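Hydrazine synthase subunit alpha (Candidatus Kuenenia stuttgartiensis, PDB 5C2V) catalyses, within the hydrazine synthase complex, the condensation of hydroxylamine with ammonia to give hydrazine, and binds two c-type hemes. Local coordinates at residues Y341-D346 with P387-Y392. Numbering follows the deposited sequence.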
ATOM      1  N   TYR D 341      13.969 -23.154  16.194  1.00 81.15           N
ATOM      2  CA  TYR D 341      15.171 -23.934  15.911  1.00 78.27           C
ATOM      3  C   TYR D 341      14.876 -25.285  15.259  1.00 60.73           C
ATOM      4  O   TYR D 341      14.635 -26.270  15.956  1.00 66.43           O
ATOM      5  CB  TYR D 341      15.990 -24.149  17.181  1.00 70.19           C
ATOM      6  CG  TYR D 341      17.455 -24.358  16.884  1.00 68.01           C
ATOM      7  CD1 TYR D 341      17.941 -25.611  16.537  1.00 71.73           C
ATOM      8  CD2 TYR D 341      18.348 -23.297  16.924  1.00 65.28           C
ATOM      9  CE1 TYR D 341      19.277 -25.804  16.253  1.00 56.68           C
ATOM     10  CE2 TYR D 341      19.685 -23.478  16.641  1.00 63.21           C
ATOM     11  CZ  TYR D 341      20.143 -24.733  16.306  1.00 71.86           C
ATOM     12  OH  TYR D 341      21.474 -24.916  16.025  1.00 75.39           O
ATOM     13  N   PRO D 342      14.885 -25.330  13.918  1.00 62.36           N
ATOM     14  CA  PRO D 342      14.642 -26.574  13.177  1.00 66.78           C
ATOM     15  C   PRO D 342      15.690 -27.648  13.468  1.00 73.65           C
ATOM     16  O   PRO D 342      16.861 -27.329  13.684  1.00 48.60           O
ATOM     17  CB  PRO D 342      14.717 -26.136  11.706  1.00 67.59           C
ATOM     18  CG  PRO D 342      14.633 -24.639  11.724  1.00 66.53           C
ATOM     19  CD  PRO D 342      15.230 -24.213  13.023  1.00 60.07           C
ATOM     20  N   LEU D 343      15.267 -28.909  13.467  1.00 73.61           N
ATOM     21  CA  LEU D 343      16.181 -30.030  13.658  1.00 81.33           C
ATOM     22  C   LEU D 343      16.255 -30.887  12.397  1.00 80.32           C
ATOM     23  O   LEU D 343      15.292 -30.952  11.633  1.00 81.74           O
ATOM     24  CB  LEU D 343      15.745 -30.891  14.849  1.00 79.79           C
ATOM     25  CG  LEU D 343      16.057 -30.396  16.263  1.00 82.26           C
ATOM     26  CD1 LEU D 343      15.568 -31.402  17.296  1.00 80.80           C
ATOM     27  CD2 LEU D 343      17.545 -30.139  16.428  1.00 79.48           C
ATOM     28  N   PRO D 344      17.403 -31.548  12.176  1.00 83.89           N
ATOM     29  CA  PRO D 344      17.595 -32.500  11.075  1.00 72.70           C
ATOM     30  C   PRO D 344      16.620 -33.677  11.129  1.00 67.13           C
ATOM     31  O   PRO D 344      16.475 -34.405  10.147  1.00 88.16           O
ATOM     32  CB  PRO D 344      19.035 -32.976  11.274  1.00 82.19           C
ATOM     33  CG  PRO D 344      19.705 -31.836  11.951  1.00 69.43           C
ATOM     34  CD  PRO D 344      18.670 -31.264  12.876  1.00 70.00           C
ATOM     35  N   ASP D 345      15.961 -33.850  12.270  1.00 71.01           N
ATOM     36  CA  ASP D 345      14.985 -34.916  12.463  1.00 73.11           C
ATOM     37  C   ASP D 345      13.609 -34.464  11.993  1.00 87.44           C
ATOM     38  O   ASP D 345      12.614 -35.161  12.202  1.00 81.64           O
ATOM     39  CB  ASP D 345      14.919 -35.331  13.933  1.00 85.88           C
ATOM     40  CG  ASP D 345      16.285 -35.602  14.522  1.00 94.77           C
ATOM     41  OD1 ASP D 345      17.174 -36.057  13.773  1.00120.15           O
ATOM     42  OD2 ASP D 345      16.469 -35.357  15.732  1.00 89.87           O
ATOM     43  N   ASP D 346      13.575 -33.280  11.383  1.00 90.15           N
ATOM     44  CA  ASP D 346      12.346 -32.610  10.958  1.00 85.72           C
ATOM     45  C   ASP D 346      11.500 -32.208  12.160  1.00 79.26           C
ATOM     46  O   ASP D 346      10.281 -32.078  12.058  1.00 72.40           O
ATOM     47  CB  ASP D 346      11.530 -33.489  10.004  1.00 68.69           C
ATOM     48  CG  ASP D 346      12.271 -33.795   8.719  1.00 82.93           C
ATOM     49  OD1 ASP D 346      13.157 -33.002   8.342  1.00 75.89           O
ATOM     50  OD2 ASP D 346      11.965 -34.829   8.087  1.00 80.28           O
ATOM     51  N   PRO D 387      19.689 -26.770  20.947  1.00 69.86           N
ATOM     52  CA  PRO D 387      19.943 -28.163  21.331  1.00 73.40           C
ATOM     53  C   PRO D 387      21.355 -28.610  20.973  1.00 82.66           C
ATOM     54  O   PRO D 387      21.914 -28.130  19.986  1.00 70.92           O
ATOM     55  CB  PRO D 387      18.902 -28.942  20.524  1.00 59.31           C
ATOM     56  CG  PRO D 387      18.641 -28.086  19.335  1.00 53.63           C
ATOM     57  CD  PRO D 387      18.722 -26.673  19.840  1.00 58.71           C
ATOM     58  N   VAL D 388      21.926 -29.513  21.764  1.00 79.48           N
ATOM     59  CA  VAL D 388      23.269 -29.997  21.482  1.00 74.91           C
ATOM     60  C   VAL D 388      23.210 -31.218  20.563  1.00 73.78           C
ATOM     61  O   VAL D 388      22.387 -32.120  20.747  1.00 65.93           O
ATOM     62  CB  VAL D 388      24.055 -30.327  22.784  1.00 75.90           C
ATOM     63  CG1 VAL D 388      23.977 -29.158  23.755  1.00 75.54           C
ATOM     64  CG2 VAL D 388      23.546 -31.599  23.449  1.00 85.30           C
ATOM     65  N   TYR D 389      24.075 -31.206  19.552  1.00 64.96           N
ATOM     66  CA  TYR D 389      24.198 -32.289  18.581  1.00 66.33           C
ATOM     67  C   TYR D 389      25.315 -31.957  17.606  1.00 72.67           C
ATOM     68  O   TYR D 389      25.749 -30.807  17.516  1.00 81.59           O
ATOM     69  CB  TYR D 389      22.884 -32.525  17.822  1.00 66.19           C
ATOM     70  CG  TYR D 389      22.473 -31.406  16.887  1.00 82.51           C
ATOM     71  CD1 TYR D 389      21.762 -30.308  17.355  1.00 90.31           C
ATOM     72  CD2 TYR D 389      22.778 -31.458  15.533  1.00 86.63           C
ATOM     73  CE1 TYR D 389      21.376 -29.289  16.500  1.00 92.21           C
ATOM     74  CE2 TYR D 389      22.396 -30.448  14.672  1.00 75.91           C
ATOM     75  CZ  TYR D 389      21.698 -29.364  15.160  1.00 91.52           C
ATOM     76  OH  TYR D 389      21.319 -28.355  14.304  1.00 77.07           O
ATOM     77  N   VAL D 390      25.779 -32.961  16.873  1.00 68.36           N
ATOM     78  CA  VAL D 390      26.855 -32.753  15.914  1.00 89.54           C
ATOM     79  C   VAL D 390      26.313 -32.151  14.624  1.00 76.65           C
ATOM     80  O   VAL D 390      25.457 -32.738  13.962  1.00 69.84           O
ATOM     81  CB  VAL D 390      27.596 -34.064  15.601  1.00 83.17           C
ATOM     82  CG1 VAL D 390      28.715 -33.812  14.602  1.00 61.37           C
ATOM     83  CG2 VAL D 390      28.145 -34.679  16.879  1.00 66.49           C
ATOM     84  N   LYS D 391      26.817 -30.972  14.274  1.00 67.33           N
ATOM     85  CA  LYS D 391      26.364 -30.269  13.082  1.00 83.39           C
ATOM     86  C   LYS D 391      27.296 -30.503  11.904  1.00 72.70           C
ATOM     87  O   LYS D 391      28.515 -30.399  12.037  1.00 74.56           O
ATOM     88  CB  LYS D 391      26.250 -28.769  13.353  1.00 85.11           C
ATOM     89  CG  LYS D 391      25.171 -28.398  14.346  1.00 89.99           C
ATOM     90  CD  LYS D 391      25.172 -26.908  14.607  1.00 91.79           C
ATOM     91  CE  LYS D 391      24.073 -26.527  15.573  1.00 80.33           C
ATOM     92  NZ  LYS D 391      24.103 -25.073  15.884  1.00 92.10           N
ATOM     93  N   TYR D 392      26.716 -30.816  10.751  1.00 67.03           N
ATOM     94  CA  TYR D 392      27.496 -30.949   9.530  1.00 53.95           C
ATOM     95  C   TYR D 392      28.024 -29.581   9.121  1.00 59.65           C
ATOM     96  O   TYR D 392      27.391 -28.559   9.385  1.00 87.77           O
ATOM     97  CB  TYR D 392      26.657 -31.560   8.408  1.00 55.68           C
ATOM     98  CG  TYR D 392      27.481 -32.062   7.245  1.00 86.64           C
ATOM     99  CD1 TYR D 392      28.181 -33.259   7.333  1.00 90.35           C
ATOM    100  CD2 TYR D 392      27.559 -31.343   6.060  1.00 74.76           C
ATOM    101  CE1 TYR D 392      28.936 -33.725   6.276  1.00 78.27           C
ATOM    102  CE2 TYR D 392      28.313 -31.801   4.996  1.00 95.46           C
ATOM    103  CZ  TYR D 392      28.999 -32.993   5.109  1.00 81.98           C
ATOM    104  OH  TYR D 392      29.750 -33.454   4.053  1.00 81.72           O
TER
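Tyr341 lays its ring against Pro387 and meets Tyr389 and Lys391 at its edge, a worked example of one aromatic side chain serving both an apolar and a polar neighbour. With CG anti to the backbone N (chi1 -154°), the Tyr341 ring is carried out toward 387-392. Over one face of the ring lies Pro387 CD, 3.9 Å from the centroid and displaced toward the rim near CD1 and CE1, a CH-pi contact. Tyr389 comes in at the edge, its OH 3.8 Å from Tyr341 CE1. Leu343 CD2, 3.9 Å from Tyr389 CE1 and also touching Pro387 CG, comes to the Tyr389 ring obliquely, as does Pro344 CG near Tyr389 CE2. Lys391, extended beyond CG, reaches tip to tip to donate a hydrogen bond from NZ to Tyr341 OH (2.6 Å), in the plane of the ring. Thr84 is a second, weak partner of that ammonium. The contact sets strand 336-342, first of its propeller blade, and the turn after it against the blade closed by both ends of the propeller chain, where outermost strand 381-387 pairs with 31-37. Chemically, the ammonium meets the hydroxyl at the border of an apolar cluster, probably polarising the phenol O-H and fixing its rotation.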